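Local coordinates for protein anthranilate-CoA ligase (Stigmatella aurantiaca, PDB 4WV3) that is an AMP-binding enzyme of the ANL superfamily, with a large N-terminal region followed by a smaller C-terminal domain, at residues T195-W199 / G200-L204; D333-P336 / G337-G340; M416-G420 / G421-S425; E482-A486 / Y487-R491. All blocks are in the same frame, centred on the assembly; numbering follows the deposited sequence.

Overall arrangement
The four contacts are local and lie in series along the chain, so none nests within or crosses another. Interaction 1 comes first, linking successive turns at the end of helix 191-204 in the large AMP-binding part. Interaction 2 closes a tight turn in the loop between strands 325-328 and 341-342; its centre lies about 17 Å from that of interaction 1, and both are near the bound ligand. Interaction 3 follows as the hairpin 417-419/422-424, and interaction 4 turns the chain from helix 470-483 toward strand 492-496. These last two touch: Tyr487 packs on Ile422 and Val424, which packs the hairpin against the turn after helix 470-483.

Interaction 1: residues T195-W199 / G200-L204; sequences TAQLW and GVNVL
Thr195 O meets Gly200 N, five residues on, through a weak hydrogen bond, and the next step repeats the spacing with a bond from Val201 N to Ala196 O that is also weak, here because it is strongly bent. At Gln197 the pattern becomes firmer: its O accepts from Asn202 N at 3.0 Å. The two side chains of this pair also join, Gln197 NE2 reaching Asn202 OD1 at 3.1 Å; the acceptor lies near the plane of the glutamine amide, but the donor stands above the asparagine carbonyl plane. Gln197 OE1 is hydrogen-bonded to Tyr233 OH, so both ends of the amide are held, which should set its rotation. Leu198 O takes a hydrogen bond from a water, 2.8 Å away, that contacts Asn202 ND2 weakly. Trp199 O is shared by two donors, Leu204 N at 2.8 Å and Val203 N at 3.1 Å. With CG anti to the backbone N (chi1 -177°), the indole extends over the following turn: Leu204 CB sits over the six-membered ring, 4.0 Å from its centroid, while Val203 CB meets the five-membered ring off-centre. Trp199 NE1 bonds Ser328 OG of strand 325-328. The recurring five-residue bonds are those of a pi-helical segment within helix 191-204, about 8 Å from the ligand at the tryptophan side chain.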
loop_
_atom_site.group_PDB
_atom_site.type_symbol
_atom_site.label_atom_id
_atom_site.label_comp_id
_atom_site.label_asym_id
_atom_site.label_seq_id
_atom_site.Cartn_x
_atom_site.Cartn_y
_atom_site.Cartn_z
ATOM N N THR A 195 10.968 5.117 -9.046
ATOM C CA THR A 195 10.211 5.450 -7.843
ATOM C C THR A 195 11.137 5.566 -6.637
ATOM O O THR A 195 10.905 6.380 -5.742
ATOM C CB THR A 195 9.110 4.412 -7.537
ATOM O OG1 THR A 195 9.684 3.100 -7.491
ATOM C CG2 THR A 195 8.022 4.453 -8.600
ATOM N N ALA A 196 12.186 4.752 -6.621
ATOM C CA ALA A 196 13.152 4.768 -5.529
ATOM C C ALA A 196 13.907 6.088 -5.485
ATOM O O ALA A 196 14.269 6.574 -4.413
ATOM C CB ALA A 196 14.122 3.603 -5.654
ATOM N N GLN A 197 14.136 6.669 -6.657
ATOM C CA GLN A 197 14.850 7.933 -6.754
ATOM C C GLN A 197 13.909 9.119 -6.571
ATOM O O GLN A 197 14.175 10.012 -5.765
ATOM C CB GLN A 197 15.570 8.042 -8.099
ATOM C CG GLN A 197 16.457 9.269 -8.226
ATOM C CD GLN A 197 17.642 9.229 -7.281
ATOM O OE1 GLN A 197 18.358 8.231 -7.207
ATOM N NE2 GLN A 197 17.852 10.317 -6.548
ATOM N N LEU A 198 12.807 9.117 -7.317
ATOM C CA LEU A 198 11.882 10.248 -7.339
ATOM C C LEU A 198 11.249 10.558 -5.982
ATOM O O LEU A 198 11.075 11.724 -5.627
ATOM C CB LEU A 198 10.794 10.039 -8.396
ATOM C CG LEU A 198 11.255 10.093 -9.856
ATOM C CD1 LEU A 198 10.085 9.873 -10.804
ATOM C CD2 LEU A 198 11.957 11.411 -10.154
ATOM N N TRP A 199 10.906 9.521 -5.225
ATOM C CA TRP A 199 10.311 9.733 -3.910
ATOM C C TRP A 199 11.211 9.275 -2.764
ATOM O O TRP A 199 11.422 10.016 -1.804
ATOM C CB TRP A 199 8.944 9.056 -3.803
ATOM C CG TRP A 199 8.276 9.321 -2.490
ATOM C CD1 TRP A 199 7.470 10.378 -2.180
ATOM C CD2 TRP A 199 8.372 8.527 -1.302
ATOM N NE1 TRP A 199 7.053 10.286 -0.874
ATOM C CE2 TRP A 199 7.593 9.158 -0.313
ATOM C CE3 TRP A 199 9.040 7.341 -0.979
ATOM C CZ2 TRP A 199 7.462 8.646 0.976
ATOM C CZ3 TRP A 199 8.908 6.832 0.300
ATOM C CH2 TRP A 199 8.124 7.483 1.262
ATOM N N GLY A 200 11.729 8.054 -2.869
ATOM C CA GLY A 200 12.544 7.469 -1.819
ATOM C C GLY A 200 13.735 8.321 -1.422
ATOM O O GLY A 200 14.022 8.491 -0.237
ATOM N N VAL A 201 14.422 8.869 -2.420
ATOM C CA VAL A 201 15.606 9.681 -2.177
ATOM C C VAL A 201 15.286 11.173 -2.194
ATOM O O VAL A 201 15.568 11.887 -1.232
ATOM C CB VAL A 201 16.704 9.389 -3.219
ATOM C CG1 VAL A 201 17.897 10.309 -3.013
ATOM C CG2 VAL A 201 17.126 7.931 -3.146
ATOM N N ASN A 202 14.687 11.634 -3.286
ATOM C CA ASN A 202 14.440 13.059 -3.486
ATOM C C ASN A 202 13.441 13.679 -2.509
ATOM O O ASN A 202 13.489 14.881 -2.252
ATOM C CB ASN A 202 13.995 13.331 -4.925
ATOM C CG ASN A 202 15.037 12.919 -5.945
ATOM O OD1 ASN A 202 16.203 12.706 -5.608
ATOM N ND2 ASN A 202 14.623 12.811 -7.201
ATOM N N VAL A 203 12.537 12.866 -1.972
ATOM C CA VAL A 203 11.489 13.386 -1.097
ATOM C C VAL A 203 11.630 12.903 0.344
ATOM O O VAL A 203 11.725 13.710 1.269
ATOM C CB VAL A 203 10.083 13.030 -1.618
ATOM C CG1 VAL A 203 9.017 13.589 -0.688
ATOM C CG2 VAL A 203 9.896 13.559 -3.031
ATOM N N LEU A 204 11.636 11.589 0.531
ATOM C CA LEU A 204 11.754 11.016 1.866
ATOM C C LEU A 204 13.154 11.234 2.427
ATOM O O LEU A 204 13.321 11.514 3.614
ATOM C CB LEU A 204 11.420 9.524 1.849
ATOM C CG LEU A 204 11.462 8.840 3.216
ATOM C CD1 LEU A 204 10.455 9.477 4.162
ATOM C CD2 LEU A 204 11.215 7.348 3.087
HETATM O O HOH W 1 11.428 14.040 -7.231
#

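Interaction 2: residues D333-P336 / G337-G340; sequences DIRP and GSSG
A type II beta turn from Arg335 to Ser338 bends the loop that precedes strand 341-342. Its closing bond runs from Ser338 N to Arg335 O at 3.0 Å. The same carbonyl oxygen takes a second bond, from Ser338 OG at 2.6 Å, so one residue grips it with both backbone and side chain; each donor is tilted moderately from the carbonyl plane. The serine hydroxyl is placed for this by a chi1 of 69°, which sets OG between its own backbone N and carbonyl carbon and swings it back across the turn. There it also rests against Arg335 CB, 3.3 Å from OG, and a weak bond from Gly340 N reaches OG as well. Pro336 and Gly337 fill the two corners. The glycine has phi 103°, a conformation in which a CB would collide with the carbonyl oxygen of Pro336, while the proline ring packs against Trp302 and Tyr303 of helix 299-309. Beyond the turn, the Arg335 guanidinium leads away to salt bridges with Asp402 and Asp404, and Asn329 holds Arg335 N and Ser338 O. The Pro-Gly pair at the two central positions, with the glycine third, is the classic sequence of a type II turn.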
loop_
_atom_site.group_PDB
_atom_site.type_symbol
_atom_site.label_atom_id
_atom_site.label_comp_id
_atom_site.label_asym_id
_atom_site.label_seq_id
_atom_site.Cartn_x
_atom_site.Cartn_y
_atom_site.Cartn_z
ATOM N N ASP A 333 8.892 20.337 4.969
ATOM C CA ASP A 333 7.610 20.957 4.651
ATOM C C ASP A 333 6.441 20.006 4.892
ATOM O O ASP A 333 6.188 19.101 4.096
ATOM C CB ASP A 333 7.603 21.454 3.202
ATOM C CG ASP A 333 6.385 22.297 2.878
ATOM O OD1 ASP A 333 5.733 22.792 3.821
ATOM O OD2 ASP A 333 6.082 22.471 1.678
ATOM N N ILE A 334 5.731 20.220 5.996
ATOM C CA ILE A 334 4.589 19.386 6.355
ATOM C C ILE A 334 3.355 20.220 6.669
ATOM O O ILE A 334 3.405 21.130 7.497
ATOM C CB ILE A 334 4.890 18.511 7.591
ATOM C CG1 ILE A 334 6.040 17.547 7.306
ATOM C CG2 ILE A 334 3.648 17.739 8.018
ATOM C CD1 ILE A 334 6.373 16.642 8.463
ATOM N N ARG A 335 2.248 19.910 6.003
ATOM C CA ARG A 335 0.954 20.455 6.388
ATOM C C ARG A 335 0.037 19.315 6.816
ATOM O O ARG A 335 -0.462 18.566 5.974
ATOM C CB ARG A 335 0.327 21.265 5.253
ATOM C CG ARG A 335 -1.086 21.746 5.553
ATOM C CD ARG A 335 -1.415 23.020 4.796
ATOM N NE ARG A 335 -0.559 24.129 5.210
ATOM C CZ ARG A 335 -0.710 25.384 4.802
ATOM N NH1 ARG A 335 -1.689 25.698 3.965
ATOM N NH2 ARG A 335 0.117 26.327 5.231
ATOM N N PRO A 336 -0.171 19.173 8.135
ATOM C CA PRO A 336 -0.956 18.087 8.733
ATOM C C PRO A 336 -2.360 17.970 8.142
ATOM O O PRO A 336 -3.123 18.936 8.156
ATOM C CB PRO A 336 -1.035 18.490 10.209
ATOM C CG PRO A 336 0.186 19.316 10.433
ATOM C CD PRO A 336 0.387 20.078 9.155
ATOM N N GLY A 337 -2.685 16.791 7.623
ATOM C CA GLY A 337 -3.994 16.543 7.051
ATOM C C GLY A 337 -3.995 16.564 5.535
ATOM O O GLY A 337 -4.941 16.096 4.902
ATOM N N SER A 338 -2.932 17.108 4.950
ATOM C CA SER A 338 -2.839 17.231 3.500
ATOM C C SER A 338 -1.897 16.192 2.902
ATOM O O SER A 338 -1.136 15.542 3.619
ATOM C CB SER A 338 -2.367 18.632 3.111
ATOM O OG SER A 338 -1.013 18.827 3.478
ATOM N N SER A 339 -1.951 16.050 1.581
ATOM C CA SER A 339 -1.076 15.127 0.869
ATOM C C SER A 339 0.229 15.811 0.471
ATOM O O SER A 339 1.070 15.216 -0.201
ATOM C CB SER A 339 -1.778 14.573 -0.372
ATOM O OG SER A 339 -2.937 13.840 -0.019
ATOM N N GLY A 340 0.384 17.065 0.882
ATOM C CA GLY A 340 1.613 17.800 0.650
ATOM C C GLY A 340 1.708 18.483 -0.702
ATOM O O GLY A 340 0.735 19.052 -1.199
#

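Interaction 3: residues M416-G420 / G421-S425; sequences MLKVG and GIWVS
Lys418 folds over one face of the Trp423 indole, the two side chains projecting from the same face of a two-stranded beta hairpin as a non-hydrogen-bonded pair. Bends at chi3 and chi4 (-68° and -65°) bring the lysine's end back across the ring: CE lies over the six-membered ring, 3.9 Å from its centroid, and NZ stands off-centre at 3.8 Å from the same centroid in a cation-pi contact. At another part of the indole Met416 CB approaches Trp423 CE3 at 4.0 Å, and the backbone O of Met416 lies at the ring edge. The opposite face of the hairpin carries Leu417, Val419, Ile422 and Val424. Leu417 CG meets Val424 CB at 3.9 Å. Val419 CG2 touches Val424 CG2 at 3.7 Å, and each pair crosses at an angle. Backbone bonds pair Leu417 with Val424 in both directions, and Val419 N with Ile422 O at 2.9 Å; the return bond from Ile422 N to Val419 O is weak. Gly420 and Gly421, both at positive phi, form the type I' turn. This division of chemistry implies a two-faced hairpin: its aliphatic face packs on Pro456 and Tyr487, while the lysine charge on the other is probably steadied by the indole's electrons.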
loop_
_atom_site.group_PDB
_atom_site.type_symbol
_atom_site.label_atom_id
_atom_site.label_comp_id
_atom_site.label_asym_id
_atom_site.label_seq_id
_atom_site.Cartn_x
_atom_site.Cartn_y
_atom_site.Cartn_z
ATOM N N MET A 416 -17.519 10.186 -2.491
ATOM C CA MET A 416 -18.106 11.514 -2.371
ATOM C C MET A 416 -19.623 11.409 -2.287
ATOM O O MET A 416 -20.243 10.647 -3.028
ATOM C CB MET A 416 -17.709 12.394 -3.559
ATOM C CG MET A 416 -16.215 12.656 -3.679
ATOM S SD MET A 416 -15.558 13.686 -2.352
ATOM C CE MET A 416 -16.505 15.189 -2.585
ATOM N N LEU A 417 -20.220 12.171 -1.378
ATOM C CA LEU A 417 -21.671 12.184 -1.242
ATOM C C LEU A 417 -22.250 13.552 -1.588
ATOM O O LEU A 417 -21.657 14.586 -1.281
ATOM C CB LEU A 417 -22.107 11.738 0.160
ATOM C CG LEU A 417 -21.293 12.149 1.390
ATOM C CD1 LEU A 417 -22.200 12.242 2.606
ATOM C CD2 LEU A 417 -20.172 11.154 1.656
ATOM N N LYS A 418 -23.407 13.545 -2.244
ATOM C CA LYS A 418 -24.062 14.777 -2.664
ATOM C C LYS A 418 -25.264 15.084 -1.779
ATOM O O LYS A 418 -26.281 14.391 -1.835
ATOM C CB LYS A 418 -24.501 14.676 -4.127
ATOM C CG LYS A 418 -25.266 15.889 -4.632
ATOM C CD LYS A 418 -25.868 15.637 -6.007
ATOM C CE LYS A 418 -24.794 15.500 -7.074
ATOM N NZ LYS A 418 -24.032 16.766 -7.260
ATOM N N VAL A 419 -25.145 16.126 -0.963
ATOM C CA VAL A 419 -26.227 16.520 -0.070
ATOM C C VAL A 419 -26.790 17.886 -0.448
ATOM O O VAL A 419 -26.160 18.916 -0.211
ATOM C CB VAL A 419 -25.765 16.543 1.398
ATOM C CG1 VAL A 419 -26.917 16.932 2.312
ATOM C CG2 VAL A 419 -25.198 15.189 1.794
ATOM N N GLY A 420 -27.981 17.885 -1.040
ATOM C CA GLY A 420 -28.630 19.116 -1.452
ATOM C C GLY A 420 -27.940 19.768 -2.634
ATOM O O GLY A 420 -27.907 20.995 -2.747
ATOM N N GLY A 421 -27.382 18.945 -3.514
ATOM C CA GLY A 421 -26.688 19.439 -4.690
ATOM C C GLY A 421 -25.218 19.710 -4.433
ATOM O O GLY A 421 -24.404 19.687 -5.356
ATOM N N ILE A 422 -24.880 19.967 -3.174
ATOM C CA ILE A 422 -23.506 20.268 -2.790
ATOM C C ILE A 422 -22.743 18.992 -2.456
ATOM O O ILE A 422 -23.253 18.122 -1.750
ATOM C CB ILE A 422 -23.460 21.204 -1.569
ATOM C CG1 ILE A 422 -24.568 22.256 -1.658
ATOM C CG2 ILE A 422 -22.090 21.856 -1.450
ATOM C CD1 ILE A 422 -24.676 23.131 -0.428
ATOM N N TRP A 423 -21.519 18.884 -2.963
ATOM C CA TRP A 423 -20.691 17.711 -2.705
ATOM C C TRP A 423 -20.127 17.714 -1.289
ATOM O O TRP A 423 -19.574 18.713 -0.829
ATOM C CB TRP A 423 -19.554 17.609 -3.726
ATOM C CG TRP A 423 -20.012 17.178 -5.086
ATOM C CD1 TRP A 423 -20.039 17.936 -6.221
ATOM C CD2 TRP A 423 -20.517 15.889 -5.452
ATOM N NE1 TRP A 423 -20.525 17.195 -7.272
ATOM C CE2 TRP A 423 -20.827 15.936 -6.826
ATOM C CE3 TRP A 423 -20.736 14.698 -4.752
ATOM C CZ2 TRP A 423 -21.343 14.838 -7.513
ATOM C CZ3 TRP A 423 -21.248 13.610 -5.435
ATOM C CH2 TRP A 423 -21.547 13.688 -6.802
ATOM N N VAL A 424 -20.274 16.586 -0.601
ATOM C CA VAL A 424 -19.768 16.445 0.756
ATOM C C VAL A 424 -18.594 15.475 0.801
ATOM O O VAL A 424 -18.716 14.314 0.409
ATOM C CB VAL A 424 -20.866 15.965 1.723
ATOM C CG1 VAL A 424 -20.276 15.654 3.090
ATOM C CG2 VAL A 424 -21.966 17.008 1.833
ATOM N N SER A 425 -17.453 15.965 1.274
ATOM C CA SER A 425 -16.257 15.144 1.403
ATOM C C SER A 425 -16.317 14.293 2.663
ATOM O O SER A 425 -16.446 14.822 3.767
ATOM C CB SER A 425 -15.010 16.028 1.436
ATOM O OG SER A 425 -13.867 15.283 1.819
#

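Interaction 4: residues E482-A486 / Y487-R491; sequences EKMAA and YKRPR
Met484 O is gripped by two nitrogens of the Arg489 side chain, NE at 3.1 Å and NH2 at 3.2 Å. The guanidinium approaches side-on, with the oxygen near its plane; NH2 lies in the carbonyl plane whereas NE stands above it. An arginine chain extended from CG to NE (chi2 164°, chi3 -168°) carries the group back past two alanines to the carbonyl of Met484, the first residue after helix 470-483 to leave helical geometry. One guanidinium face rests on Ala486 CA, 3.3 Å from the plane and toward its rim. The paired hydrogen bonds and the face contact together would restrict the rotation of the group.

Within the bend, Lys488 N bonds Ala485 O at 3.0 Å, and Arg489 N reaches Ala486 O and Ala485 O only weakly. Ala485 CB meets both Lys488 CD (3.5 Å) and Tyr487 CE2 (3.6 Å), which approach it from one side. Lys488 itself ends in a salt bridge with Glu428 of helix 426-433. The Met484 chain turns at chi3 so that CE abuts Pro490 CD at 3.7 Å, roughly at a right angle, and the Met484 side chain also packs on Val429 and Thr432 of helix 426-433. The arrangement is a compact beta turn, closed from Ala485 to Lys488, that follows a helix in the C-terminal domain and leads the chain on to strand 492-496.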
loop_
_atom_site.group_PDB
_atom_site.type_symbol
_atom_site.label_atom_id
_atom_site.label_comp_id
_atom_site.label_asym_id
_atom_site.label_seq_id
_atom_site.Cartn_x
_atom_site.Cartn_y
_atom_site.Cartn_z
ATOM N N GLU A 482 -19.946 22.827 15.465
ATOM C CA GLU A 482 -18.965 23.898 15.591
ATOM C C GLU A 482 -17.921 23.888 14.478
ATOM O O GLU A 482 -17.371 24.932 14.126
ATOM C CB GLU A 482 -18.267 23.825 16.951
ATOM C CG GLU A 482 -19.165 24.154 18.132
ATOM C CD GLU A 482 -18.464 23.974 19.465
ATOM O OE1 GLU A 482 -17.596 23.079 19.565
ATOM O OE2 GLU A 482 -18.777 24.728 20.409
ATOM N N LYS A 483 -17.651 22.711 13.920
ATOM C CA LYS A 483 -16.542 22.561 12.978
ATOM C C LYS A 483 -16.953 22.432 11.511
ATOM O O LYS A 483 -16.174 22.765 10.617
ATOM C CB LYS A 483 -15.655 21.378 13.378
ATOM C CG LYS A 483 -14.467 21.749 14.255
ATOM C CD LYS A 483 -14.906 22.283 15.608
ATOM C CE LYS A 483 -13.710 22.706 16.445
ATOM N NZ LYS A 483 -12.764 21.580 16.678
ATOM N N MET A 484 -18.165 21.947 11.258
ATOM C CA MET A 484 -18.605 21.719 9.885
ATOM C C MET A 484 -19.894 22.457 9.553
ATOM O O MET A 484 -20.674 22.799 10.442
ATOM C CB MET A 484 -18.797 20.225 9.625
ATOM C CG MET A 484 -17.576 19.377 9.912
ATOM S SD MET A 484 -17.879 17.648 9.512
ATOM C CE MET A 484 -19.408 17.369 10.399
ATOM N N ALA A 485 -20.109 22.699 8.263
ATOM C CA ALA A 485 -21.349 23.305 7.798
ATOM C C ALA A 485 -22.494 22.325 8.015
ATOM O O ALA A 485 -22.272 21.119 8.127
ATOM C CB ALA A 485 -21.245 23.706 6.335
ATOM N N ALA A 486 -23.715 22.848 8.070
ATOM C CA ALA A 486 -24.877 22.046 8.437
ATOM C C ALA A 486 -25.120 20.854 7.508
ATOM O O ALA A 486 -25.488 19.772 7.964
ATOM C CB ALA A 486 -26.117 22.927 8.478
ATOM N N TYR A 487 -24.902 21.051 6.213
ATOM C CA TYR A 487 -25.165 19.997 5.239
ATOM C C TYR A 487 -24.111 18.890 5.275
ATOM O O TYR A 487 -24.318 17.813 4.716
ATOM C CB TYR A 487 -25.288 20.577 3.827
ATOM C CG TYR A 487 -24.011 21.177 3.284
ATOM C CD1 TYR A 487 -23.159 20.433 2.477
ATOM C CD2 TYR A 487 -23.659 22.489 3.574
ATOM C CE1 TYR A 487 -21.991 20.977 1.978
ATOM C CE2 TYR A 487 -22.493 23.041 3.078
ATOM C CZ TYR A 487 -21.663 22.281 2.281
ATOM O OH TYR A 487 -20.501 22.826 1.786
ATOM N N LYS A 488 -22.985 19.157 5.932
ATOM C CA LYS A 488 -21.908 18.176 6.033
ATOM C C LYS A 488 -22.007 17.350 7.313
ATOM O O LYS A 488 -21.330 16.332 7.457
ATOM C CB LYS A 488 -20.543 18.867 5.963
ATOM C CG LYS A 488 -20.240 19.499 4.617
ATOM C CD LYS A 488 -19.743 20.925 4.779
ATOM C CE LYS A 488 -18.287 20.978 5.197
ATOM N NZ LYS A 488 -17.391 20.721 4.039
ATOM N N ARG A 489 -22.851 17.794 8.238
ATOM C CA ARG A 489 -23.008 17.117 9.522
ATOM C C ARG A 489 -23.738 15.787 9.372
ATOM O O ARG A 489 -24.744 15.705 8.666
ATOM C CB ARG A 489 -23.746 18.018 10.513
ATOM C CG ARG A 489 -23.018 19.315 10.820
ATOM C CD ARG A 489 -23.939 20.326 11.479
ATOM N NE ARG A 489 -23.335 21.654 11.526
ATOM C CZ ARG A 489 -24.010 22.775 11.754
ATOM N NH1 ARG A 489 -25.322 22.736 11.952
ATOM N NH2 ARG A 489 -23.375 23.939 11.779
ATOM N N PRO A 490 -23.227 14.739 10.036
ATOM C CA PRO A 490 -23.829 13.403 9.988
ATOM C C PRO A 490 -25.252 13.378 10.541
ATOM O O PRO A 490 -25.475 13.704 11.707
ATOM C CB PRO A 490 -22.896 12.561 10.871
ATOM C CG PRO A 490 -22.163 13.547 11.717
ATOM C CD PRO A 490 -22.012 14.767 10.868
ATOM N N ARG A 491 -26.200 12.996 9.692
ATOM C CA ARG A 491 -27.599 12.862 10.083
ATOM C C ARG A 491 -27.768 11.725 11.086
ATOM O O ARG A 491 -28.559 11.823 12.024
ATOM C CB ARG A 491 -28.460 12.614 8.843
ATOM C CG ARG A 491 -29.876 12.136 9.119
ATOM C CD ARG A 491 -30.770 13.244 9.642
ATOM N NE ARG A 491 -32.174 12.838 9.639
ATOM C CZ ARG A 491 -32.775 12.215 10.648
ATOM N NH1 ARG A 491 -32.096 11.924 11.750
ATOM N NH2 ARG A 491 -34.055 11.881 10.555
#